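Long-range contacts in 3-oxosteroid 1-dehydrogenase (Sterolibacterium denitrificans, PDB 7P18), which probably catalyses the FAD-dependent 1,2-dehydrogenation of 3-oxosteroids, passing the electrons to an acceptor: residues D117-L122 / P362-G367; L187-L192 / R201-R206; G311-L316 / L511-R516. All blocks are in the same frame, centred on the assembly; numbering follows the deposited sequence.

Interaction 1. Residues D117-L122 / P362-G367. With ANB (androsta-1,4-diene-3,17-dione), chain D.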
loop_
_atom_site.group_PDB
_atom_site.type_symbol
_atom_site.label_atom_id
_atom_site.label_comp_id
_atom_site.label_asym_id
_atom_site.label_seq_id
_atom_site.Cartn_x
_atom_site.Cartn_y
_atom_site.Cartn_z
ATOM N N ASP A 117 1.459 -0.035 -15.848
ATOM C CA ASP A 117 1.739 1.232 -15.123
ATOM C C ASP A 117 0.431 2.040 -14.996
ATOM O O ASP A 117 -0.455 1.948 -15.863
ATOM C CB ASP A 117 2.817 2.030 -15.830
ATOM C CG ASP A 117 4.200 1.412 -15.722
ATOM O OD1 ASP A 117 4.394 0.505 -14.869
ATOM O OD2 ASP A 117 5.060 1.856 -16.484
ATOM N N TYR A 118 0.309 2.854 -13.951
ATOM C CA TYR A 118 -0.987 3.529 -13.648
ATOM C C TYR A 118 -1.307 4.676 -14.595
ATOM O O TYR A 118 -2.452 5.103 -14.617
ATOM C CB TYR A 118 -0.992 3.948 -12.176
ATOM C CG TYR A 118 -1.231 2.811 -11.207
ATOM C CD1 TYR A 118 -1.202 1.468 -11.578
ATOM C CD2 TYR A 118 -1.472 3.091 -9.876
ATOM C CE1 TYR A 118 -1.394 0.449 -10.659
ATOM C CE2 TYR A 118 -1.687 2.090 -8.947
ATOM C CZ TYR A 118 -1.676 0.764 -9.338
ATOM O OH TYR A 118 -1.870 -0.192 -8.374
ATOM N N TYR A 119 -0.320 5.291 -15.249
ATOM C CA TYR A 119 -0.523 6.511 -16.051
ATOM C C TYR A 119 -0.178 6.206 -17.512
ATOM O O TYR A 119 0.912 6.553 -17.988
ATOM C CB TYR A 119 0.317 7.680 -15.528
ATOM C CG TYR A 119 0.145 8.032 -14.073
ATOM C CD1 TYR A 119 -1.097 8.340 -13.521
ATOM C CD2 TYR A 119 1.242 8.094 -13.240
ATOM C CE1 TYR A 119 -1.223 8.659 -12.167
ATOM C CE2 TYR A 119 1.126 8.421 -11.899
ATOM C CZ TYR A 119 -0.104 8.759 -11.374
ATOM O OH TYR A 119 -0.169 9.087 -10.050
ATOM N N GLN A 120 -1.067 5.497 -18.209
ATOM C CA GLN A 120 -0.771 5.025 -19.577
ATOM C C GLN A 120 -0.669 6.241 -20.516
ATOM O O GLN A 120 -0.037 6.111 -21.581
ATOM C CB GLN A 120 -1.846 4.051 -20.047
ATOM C CG GLN A 120 -1.758 2.702 -19.351
ATOM C CD GLN A 120 -0.487 1.953 -19.652
ATOM O OE1 GLN A 120 -0.141 1.765 -20.803
ATOM N NE2 GLN A 120 0.245 1.562 -18.602
ATOM N N HIS A 121 -1.259 7.376 -20.155
ATOM C CA HIS A 121 -1.210 8.611 -20.982
ATOM C C HIS A 121 0.145 9.326 -20.858
ATOM O O HIS A 121 0.343 10.274 -21.606
ATOM C CB HIS A 121 -2.334 9.535 -20.590
ATOM C CG HIS A 121 -2.292 9.913 -19.143
ATOM N ND1 HIS A 121 -2.878 9.109 -18.145
ATOM C CD2 HIS A 121 -1.702 10.945 -18.496
ATOM C CE1 HIS A 121 -2.693 9.691 -16.969
ATOM N NE2 HIS A 121 -1.955 10.791 -17.148
ATOM N N LEU A 122 0.997 8.995 -19.892
ATOM C CA LEU A 122 2.294 9.705 -19.718
ATOM C C LEU A 122 3.354 9.080 -20.608
ATOM O O LEU A 122 3.359 7.870 -20.841
ATOM C CB LEU A 122 2.712 9.682 -18.248
ATOM C CG LEU A 122 1.886 10.579 -17.325
ATOM C CD1 LEU A 122 2.505 10.586 -15.939
ATOM C CD2 LEU A 122 1.731 12.015 -17.868
ATOM N N PRO A 362 -6.860 5.042 -10.640
ATOM C CA PRO A 362 -5.955 4.649 -9.566
ATOM C C PRO A 362 -6.438 5.264 -8.242
ATOM O O PRO A 362 -6.968 6.381 -8.263
ATOM C CB PRO A 362 -4.595 5.237 -9.982
ATOM C CG PRO A 362 -4.706 5.286 -11.509
ATOM C CD PRO A 362 -6.157 5.662 -11.780
ATOM N N TYR A 363 -6.223 4.534 -7.137
ATOM C CA TYR A 363 -6.775 4.900 -5.799
ATOM C C TYR A 363 -6.243 6.260 -5.334
ATOM O O TYR A 363 -7.028 6.999 -4.682
ATOM C CB TYR A 363 -6.540 3.814 -4.761
ATOM C CG TYR A 363 -5.309 2.968 -4.956
ATOM C CD1 TYR A 363 -5.318 1.948 -5.894
ATOM C CD2 TYR A 363 -4.179 3.137 -4.197
ATOM C CE1 TYR A 363 -4.215 1.130 -6.079
ATOM C CE2 TYR A 363 -3.054 2.328 -4.386
ATOM C CZ TYR A 363 -3.062 1.341 -5.348
ATOM O OH TYR A 363 -1.966 0.534 -5.597
ATOM N N LEU A 364 -4.984 6.617 -5.600
ATOM C CA LEU A 364 -4.467 7.940 -5.156
ATOM C C LEU A 364 -5.295 9.069 -5.748
ATOM O O LEU A 364 -5.780 9.957 -4.998
ATOM C CB LEU A 364 -2.992 8.083 -5.549
ATOM C CG LEU A 364 -2.349 9.409 -5.177
ATOM C CD1 LEU A 364 -2.186 9.561 -3.685
ATOM C CD2 LEU A 364 -0.982 9.557 -5.840
ATOM N N GLU A 365 -5.504 9.044 -7.060
ATOM C CA GLU A 365 -6.249 10.099 -7.777
ATOM C C GLU A 365 -7.723 10.041 -7.385
ATOM O O GLU A 365 -8.348 11.112 -7.374
ATOM C CB GLU A 365 -6.035 9.963 -9.281
ATOM C CG GLU A 365 -4.695 10.575 -9.714
ATOM C CD GLU A 365 -3.479 9.733 -9.452
ATOM O OE1 GLU A 365 -3.662 8.510 -9.325
ATOM O OE2 GLU A 365 -2.347 10.317 -9.360
ATOM N N PHE A 366 -8.250 8.845 -7.093
ATOM C CA PHE A 366 -9.657 8.685 -6.640
ATOM C C PHE A 366 -9.863 9.476 -5.331
ATOM O O PHE A 366 -10.791 10.283 -5.259
ATOM C CB PHE A 366 -9.978 7.201 -6.538
ATOM C CG PHE A 366 -11.437 6.917 -6.268
ATOM C CD1 PHE A 366 -11.948 7.137 -5.003
ATOM C CD2 PHE A 366 -12.250 6.340 -7.244
ATOM C CE1 PHE A 366 -13.276 6.891 -4.732
ATOM C CE2 PHE A 366 -13.572 6.050 -6.961
ATOM C CZ PHE A 366 -14.080 6.314 -5.693
ATOM N N GLY A 367 -9.035 9.242 -4.304
ATOM C CA GLY A 367 -9.047 10.010 -3.040
ATOM C C GLY A 367 -8.947 11.504 -3.292
ATOM O O GLY A 367 -9.796 12.283 -2.757
HETATM C C1 ANB D . -2.224 -2.206 -3.656
HETATM C C10 ANB D . -2.335 -3.358 -4.608
HETATM C C11 ANB D . -4.067 -4.542 -3.049
HETATM C C12 ANB D . -4.659 -5.862 -2.533
HETATM C C13 ANB D . -4.833 -6.854 -3.668
HETATM C C14 ANB D . -3.448 -7.103 -4.282
HETATM C C15 ANB D . -3.652 -8.347 -5.157
HETATM C C16 ANB D . -4.652 -9.200 -4.357
HETATM C C17 ANB D . -5.238 -8.277 -3.309
HETATM C C18 ANB D . -5.897 -6.398 -4.694
HETATM C C19 ANB D . -3.363 -2.943 -5.697
HETATM C C2 ANB D . -1.322 -1.229 -3.763
HETATM C C3 ANB D . -0.171 -1.370 -4.654
HETATM C C4 ANB D . -0.004 -2.707 -5.211
HETATM C C5 ANB D . -0.996 -3.606 -5.270
HETATM C C6 ANB D . -0.847 -4.865 -6.077
HETATM C C7 ANB D . -1.402 -6.103 -5.386
HETATM C C8 ANB D . -2.819 -5.852 -4.887
HETATM C C9 ANB D . -2.778 -4.683 -3.876
HETATM O O1 ANB D . 0.614 -0.441 -4.882
HETATM O O2 ANB D . -5.923 -8.626 -2.376
#

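Interaction 2. Residues L187-L192 / R201-R206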
loop_
_atom_site.group_PDB
_atom_site.type_symbol
_atom_site.label_atom_id
_atom_site.label_comp_id
_atom_site.label_asym_id
_atom_site.label_seq_id
_atom_site.Cartn_x
_atom_site.Cartn_y
_atom_site.Cartn_z
ATOM N N LEU A 187 -6.789 -24.149 -2.357
ATOM C CA LEU A 187 -7.490 -24.752 -1.187
ATOM C C LEU A 187 -7.032 -26.196 -1.008
ATOM O O LEU A 187 -6.780 -26.603 0.140
ATOM C CB LEU A 187 -8.995 -24.602 -1.389
ATOM C CG LEU A 187 -9.480 -23.179 -1.155
ATOM C CD1 LEU A 187 -10.835 -22.946 -1.785
ATOM C CD2 LEU A 187 -9.511 -22.871 0.340
ATOM N N GLY A 188 -6.822 -26.898 -2.113
ATOM C CA GLY A 188 -6.168 -28.217 -2.124
ATOM C C GLY A 188 -4.903 -28.234 -1.298
ATOM O O GLY A 188 -4.862 -28.999 -0.309
ATOM N N ARG A 189 -3.904 -27.424 -1.675
ATOM C CA ARG A 189 -2.569 -27.361 -1.010
ATOM C C ARG A 189 -2.774 -27.186 0.504
ATOM O O ARG A 189 -2.068 -27.857 1.274
ATOM C CB ARG A 189 -1.759 -26.185 -1.583
ATOM C CG ARG A 189 -0.307 -26.118 -1.133
ATOM C CD ARG A 189 0.318 -24.759 -1.414
ATOM N NE ARG A 189 -0.355 -23.717 -0.642
ATOM C CZ ARG A 189 -0.998 -22.673 -1.156
ATOM N NH1 ARG A 189 -1.027 -22.481 -2.469
ATOM N NH2 ARG A 189 -1.590 -21.804 -0.350
ATOM N N TYR A 190 -3.700 -26.292 0.878
ATOM C CA TYR A 190 -3.998 -25.834 2.268
ATOM C C TYR A 190 -4.470 -27.029 3.126
ATOM O O TYR A 190 -3.881 -27.303 4.202
ATOM C CB TYR A 190 -5.043 -24.713 2.218
ATOM C CG TYR A 190 -5.539 -24.230 3.561
ATOM C CD1 TYR A 190 -6.539 -24.909 4.243
ATOM C CD2 TYR A 190 -5.009 -23.094 4.154
ATOM C CE1 TYR A 190 -6.982 -24.483 5.484
ATOM C CE2 TYR A 190 -5.452 -22.647 5.390
ATOM C CZ TYR A 190 -6.437 -23.352 6.060
ATOM O OH TYR A 190 -6.880 -22.925 7.273
ATOM N N TYR A 191 -5.488 -27.743 2.651
ATOM C CA TYR A 191 -6.120 -28.863 3.398
ATOM C C TYR A 191 -5.156 -30.048 3.458
ATOM O O TYR A 191 -5.115 -30.702 4.503
ATOM C CB TYR A 191 -7.505 -29.150 2.836
ATOM C CG TYR A 191 -8.517 -28.108 3.250
ATOM C CD1 TYR A 191 -8.893 -27.974 4.577
ATOM C CD2 TYR A 191 -9.117 -27.272 2.327
ATOM C CE1 TYR A 191 -9.813 -27.019 4.983
ATOM C CE2 TYR A 191 -10.036 -26.306 2.713
ATOM C CZ TYR A 191 -10.393 -26.182 4.047
ATOM O OH TYR A 191 -11.320 -25.255 4.449
ATOM N N LEU A 192 -4.339 -30.271 2.433
ATOM C CA LEU A 192 -3.433 -31.448 2.381
ATOM C C LEU A 192 -2.102 -31.134 3.076
ATOM O O LEU A 192 -1.187 -31.994 3.032
ATOM C CB LEU A 192 -3.261 -31.857 0.918
ATOM C CG LEU A 192 -4.572 -31.903 0.122
ATOM C CD1 LEU A 192 -4.384 -32.637 -1.197
ATOM C CD2 LEU A 192 -5.711 -32.531 0.924
ATOM N N ARG A 201 -4.327 -22.940 12.081
ATOM C CA ARG A 201 -5.407 -22.642 11.095
ATOM C C ARG A 201 -4.930 -21.605 10.050
ATOM O O ARG A 201 -5.680 -21.349 9.098
ATOM C CB ARG A 201 -6.660 -22.143 11.815
ATOM C CG ARG A 201 -7.068 -23.016 12.997
ATOM C CD ARG A 201 -8.525 -22.884 13.421
ATOM N NE ARG A 201 -9.463 -23.160 12.342
ATOM C CZ ARG A 201 -9.728 -24.365 11.826
ATOM N NH1 ARG A 201 -9.126 -25.450 12.287
ATOM N NH2 ARG A 201 -10.602 -24.484 10.838
ATOM N N HIS A 202 -3.761 -20.987 10.246
ATOM C CA HIS A 202 -3.100 -20.081 9.259
ATOM C C HIS A 202 -2.435 -20.922 8.168
ATOM O O HIS A 202 -1.761 -21.918 8.510
ATOM C CB HIS A 202 -2.024 -19.218 9.935
ATOM C CG HIS A 202 -2.558 -18.250 10.934
ATOM N ND1 HIS A 202 -3.608 -17.398 10.642
ATOM C CD2 HIS A 202 -2.158 -17.964 12.192
ATOM C CE1 HIS A 202 -3.851 -16.634 11.690
ATOM N NE2 HIS A 202 -2.965 -16.973 12.663
ATOM N N ASP A 203 -2.565 -20.507 6.905
ATOM C CA ASP A 203 -1.776 -21.114 5.806
ATOM C C ASP A 203 -0.310 -20.917 6.157
ATOM O O ASP A 203 0.094 -19.784 6.522
ATOM C CB ASP A 203 -2.164 -20.520 4.451
ATOM C CG ASP A 203 -1.632 -21.267 3.251
ATOM O OD1 ASP A 203 -0.734 -22.127 3.420
ATOM O OD2 ASP A 203 -2.083 -20.917 2.141
ATOM N N ARG A 204 0.438 -22.009 6.124
ATOM C CA ARG A 204 1.906 -22.050 6.283
ATOM C C ARG A 204 2.586 -21.224 5.166
ATOM O O ARG A 204 3.690 -20.668 5.394
ATOM C CB ARG A 204 2.343 -23.511 6.179
ATOM C CG ARG A 204 3.842 -23.710 6.286
ATOM C CD ARG A 204 4.168 -25.153 6.593
ATOM N NE ARG A 204 3.896 -25.995 5.456
ATOM C CZ ARG A 204 4.792 -26.344 4.548
ATOM N NH1 ARG A 204 6.039 -25.915 4.624
ATOM N NH2 ARG A 204 4.428 -27.130 3.553
ATOM N N LYS A 205 2.014 -21.294 3.977
ATOM C CA LYS A 205 2.440 -20.488 2.808
ATOM C C LYS A 205 1.850 -19.094 2.978
ATOM O O LYS A 205 0.606 -18.961 3.185
ATOM C CB LYS A 205 1.991 -21.101 1.483
ATOM C CG LYS A 205 2.522 -22.498 1.197
ATOM C CD LYS A 205 4.002 -22.546 1.167
ATOM C CE LYS A 205 4.516 -23.933 0.883
ATOM N NZ LYS A 205 5.907 -23.876 0.384
ATOM N N ARG A 206 2.711 -18.091 2.877
ATOM C CA ARG A 206 2.296 -16.670 2.920
ATOM C C ARG A 206 2.480 -16.062 1.524
ATOM O O ARG A 206 3.416 -16.425 0.806
ATOM C CB ARG A 206 3.102 -15.959 4.013
ATOM C CG ARG A 206 3.188 -16.660 5.364
ATOM C CD ARG A 206 1.846 -17.076 5.937
ATOM N NE ARG A 206 0.891 -15.996 6.062
ATOM C CZ ARG A 206 -0.435 -16.129 6.152
ATOM N NH1 ARG A 206 -1.017 -17.318 6.127
ATOM N NH2 ARG A 206 -1.194 -15.055 6.262
#

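Interaction 3. Residues G311-L316 / L511-R516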
loop_
_atom_site.group_PDB
_atom_site.type_symbol
_atom_site.label_atom_id
_atom_site.label_comp_id
_atom_site.label_asym_id
_atom_site.label_seq_id
_atom_site.Cartn_x
_atom_site.Cartn_y
_atom_site.Cartn_z
ATOM N N GLY A 311 15.582 20.122 13.578
ATOM C CA GLY A 311 15.812 20.952 12.373
ATOM C C GLY A 311 15.579 20.225 11.040
ATOM O O GLY A 311 15.752 20.869 9.993
ATOM N N ALA A 312 15.152 18.964 11.042
ATOM C CA ALA A 312 14.843 18.249 9.778
ATOM C C ALA A 312 13.738 19.000 9.043
ATOM O O ALA A 312 12.806 19.483 9.684
ATOM C CB ALA A 312 14.458 16.827 10.082
ATOM N N ARG A 313 13.835 19.093 7.736
ATOM C CA ARG A 313 12.793 19.665 6.857
ATOM C C ARG A 313 11.769 18.578 6.485
ATOM O O ARG A 313 12.157 17.385 6.353
ATOM C CB ARG A 313 13.420 20.266 5.598
ATOM C CG ARG A 313 12.416 20.816 4.590
ATOM C CD ARG A 313 13.142 21.705 3.609
ATOM N NE ARG A 313 12.241 22.065 2.547
ATOM C CZ ARG A 313 11.313 23.000 2.655
ATOM N NH1 ARG A 313 11.190 23.696 3.779
ATOM N NH2 ARG A 313 10.515 23.244 1.629
ATOM N N ALA A 314 10.510 18.966 6.346
ATOM C CA ALA A 314 9.431 18.050 5.878
ATOM C C ALA A 314 8.802 18.604 4.605
ATOM O O ALA A 314 8.756 19.832 4.421
ATOM C CB ALA A 314 8.405 17.849 6.962
ATOM N N GLU A 315 8.306 17.728 3.735
ATOM C CA GLU A 315 7.626 18.142 2.492
ATOM C C GLU A 315 6.464 17.192 2.205
ATOM O O GLU A 315 6.446 16.079 2.760
ATOM C CB GLU A 315 8.594 18.166 1.292
ATOM C CG GLU A 315 9.564 19.326 1.333
ATOM C CD GLU A 315 10.461 19.494 0.114
ATOM O OE1 GLU A 315 10.306 18.722 -0.891
ATOM O OE2 GLU A 315 11.276 20.444 0.163
ATOM N N LEU A 316 5.558 17.650 1.340
ATOM C CA LEU A 316 4.379 16.894 0.863
ATOM C C LEU A 316 3.460 16.499 2.040
ATOM O O LEU A 316 2.671 15.577 1.874
ATOM C CB LEU A 316 4.887 15.688 0.064
ATOM C CG LEU A 316 5.659 16.057 -1.202
ATOM C CD1 LEU A 316 6.293 14.834 -1.843
ATOM C CD2 LEU A 316 4.728 16.770 -2.158
ATOM N N LEU A 511 17.639 15.884 5.418
ATOM C CA LEU A 511 18.079 17.277 5.171
ATOM C C LEU A 511 17.409 18.247 6.145
ATOM O O LEU A 511 16.199 18.104 6.444
ATOM C CB LEU A 511 17.742 17.650 3.721
ATOM C CG LEU A 511 18.312 16.714 2.644
ATOM C CD1 LEU A 511 18.010 17.197 1.244
ATOM C CD2 LEU A 511 19.823 16.561 2.779
ATOM N N ASP A 512 18.161 19.276 6.564
ATOM C CA ASP A 512 17.635 20.373 7.407
ATOM C C ASP A 512 17.023 21.451 6.501
ATOM O O ASP A 512 17.003 21.270 5.269
ATOM C CB ASP A 512 18.727 20.839 8.365
ATOM C CG ASP A 512 19.851 21.646 7.721
ATOM O OD1 ASP A 512 19.710 22.065 6.549
ATOM O OD2 ASP A 512 20.850 21.825 8.425
ATOM N N GLU A 513 16.584 22.572 7.084
ATOM C CA GLU A 513 15.886 23.664 6.348
ATOM C C GLU A 513 16.836 24.324 5.330
ATOM O O GLU A 513 16.343 25.035 4.419
ATOM C CB GLU A 513 15.278 24.637 7.363
ATOM C CG GLU A 513 14.181 24.014 8.208
ATOM C CD GLU A 513 12.884 23.670 7.474
ATOM O OE1 GLU A 513 12.765 24.012 6.291
ATOM O OE2 GLU A 513 11.982 23.014 8.089
ATOM N N SER A 514 18.144 24.077 5.439
ATOM C CA SER A 514 19.180 24.616 4.520
ATOM C C SER A 514 19.642 23.562 3.519
ATOM O O SER A 514 20.627 23.840 2.861
ATOM C CB SER A 514 20.349 25.174 5.291
ATOM O OG SER A 514 19.903 26.229 6.135
ATOM N N ASP A 515 18.939 22.428 3.385
ATOM C CA ASP A 515 19.334 21.303 2.490
ATOM C C ASP A 515 20.680 20.707 2.919
ATOM O O ASP A 515 21.295 20.019 2.109
ATOM C CB ASP A 515 19.397 21.724 1.013
ATOM C CG ASP A 515 18.032 22.049 0.421
ATOM O OD1 ASP A 515 17.125 21.166 0.482
ATOM O OD2 ASP A 515 17.879 23.182 -0.096
ATOM N N ARG A 516 21.105 20.907 4.160
ATOM C CA ARG A 516 22.334 20.273 4.697
ATOM C C ARG A 516 21.967 18.940 5.333
ATOM O O ARG A 516 21.071 18.897 6.181
ATOM C CB ARG A 516 22.976 21.213 5.716
ATOM C CG ARG A 516 24.295 20.692 6.261
ATOM C CD ARG A 516 24.954 21.601 7.294
ATOM N NE ARG A 516 26.192 21.002 7.800
ATOM C CZ ARG A 516 26.272 20.063 8.766
ATOM N NH1 ARG A 516 25.186 19.600 9.377
ATOM N NH2 ARG A 516 27.454 19.589 9.126
HETATM O O HOH W 1 17.414 23.398 9.881
HETATM O O HOH W 2 12.029 21.618 10.734
HETATM O O HOH W 3 9.697 21.715 7.264
#

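Interaction 1. Residues D117-L122 / P362-G367
Tyr118 and Tyr363 meet obliquely through their hydroxyl ends. The ring planes stand 79° apart with centroids separated by 5.8 Å, and Tyr363 OH lies at the Tyr118 ring edge, near its plane. Tyr118 OH and Tyr363 OH are hydrogen-bonded at 2.9 Å, while Tyr118 CE2 packs 3.9 Å from Tyr363 CZ. Further back, Tyr118 slides past Pro362 in the opposite sense, its CD2 3.8 Å from Pro362 CB; that proline is the N-cap residue of helix 363-377. The helix start thus carries Tyr363 into the steroid pocket, where Tyr363 OH lies 2.8 Å from ANB O1 and beside C2 of the dienone ring. A tyrosine hydroxyl at C2, backed by a second tyrosine, is consistent with the arrangement in related ketosteroid dehydrogenases, in which such a residue takes the C2 proton. The Tyr363 torsion is unusual: chi1 is 30°, well off a staggered position, which may reflect the fit of the ring against the steroid. Two residues further along the helix, Glu365 and Tyr119 approach tip to tip, ring and carboxylate planes 82° apart. Tyr119 OH donates to Glu365 OE2 at 2.6 Å, on the syn side but out of the carboxylate plane. The same hydroxyl is hydrogen-bonded to the backbone N of Tyr536, whose own hydroxyl is hydrogen-bonded to the steroid.

Interaction 2. Residues L187-L192 / R201-R206
Arg189 and Asp203 both hold CG anti to the backbone N (chi1 -172° and -168°), and a bend at chi3 of Arg189 turns NE out of the extended line. The two side chains cross at about a right angle, yet the guanidinium and carboxylate are nearly coplanar. Arg189 NH2 donates to Asp203 OD2 at 2.7 Å, within the guanidinium plane and onto the syn lone pair, although the bond is bent (N-H...O 135°). It is a single-nitrogen salt bridge, and the edge is shared: NH2 also reaches Ser163 O and OD2 also accepts from Ser163 N, so the pair is pinned from a third segment. Beside it Lys205 CG rests 3.6 Å from Arg189 NE, while the lysine amine leads away from the like charge. The other carboxylate oxygen closes an Asx turn, Lys205 N to Asp203 OD1 at 2.9 Å from above the carboxylate plane, just where the chain enters strand 205-206. In this way the last turn of helix 179-191 is tied to the approach to a strand that pairs antiparallel with 131-138. Tyr190 binds the other end of the approach: Tyr190 OH donates to Arg201 O at 2.7 Å from above the carbonyl plane. Its ring edge meets the aspartate, Tyr190 CD2 lying 3.8 Å from Asp203 CB, with ring and carboxylate close to perpendicular. Arg197, on the intervening short helix, makes a cation-pi contact with the Tyr190 ring.

Interaction 3. Residues G311-L316 / L511-R516
Asp512, whose CB lies 3.4 Å from Gly311 O, has a carboxylate oxygen gripped by two amides: OD1 accepts from Ser514 N at 2.8 Å and from Arg516 N at 3.0 Å, on opposite faces of the carboxylate plane. CG sits between the backbone N and the carbonyl carbon (chi1 73°), and the two amide bonds hold the carboxylate against its own turn. The backbone supplies the straightest link across the contact, Arg313 N to Leu511 O at 2.9 Å, with N-H...O 178° and the donor in the carbonyl plane. The Arg313 side chain, extended from CG to NE, crosses that of Glu513 at about a right angle. Arg313 NH1 donates in the guanidinium plane to the syn lone pair of Glu513 OE1 at 3.0 Å, although guanidinium and carboxylate planes stand 77° apart. Elsewhere in the network Arg313 NE and NH2 grip Glu315 side-on, both reaching OE2, with NE at 3.0 Å. An alanine in place of Arg313 would probably leave the Glu513 and Glu315 carboxylates without their shared counter-charge and set Glu513 freer to turn. A water also donates to Glu513 OE2 and accepts from Ala314 N, 3.0 Å from that water. Gly311, at positive phi, is the C-prime residue of a Schellman motif closing helix 302-309, and its carbonyl shares a water with Glu513 N. Facing it, residues 512-515 make a type I turn whose leading Asp512 forms an Asx turn, between strands 509-511 and 517-518.

Interactions 1 and 3 alternate along the chain, and interaction 2 falls between the two segments of interaction 1. Centres of 1 and 2 are about 35 Å apart, those of 1 and 3 about 29 Å, and those of 2 and 3 about 48 Å, the last pair lying on opposite sides of the chain's centre. None touches another. Each outlying contact is related to interaction 1 through a different sheet: 131-138 pairs with strand 205-206 of interaction 2 and follows the loop holding 117-122, while strands 314-315 and 320-326 both pair with 486-502, and Tyr363 packs on 320-326. Interaction 1 alone holds a steroid-pocket residue; the others join outlying parts of the same FAD-binding chain.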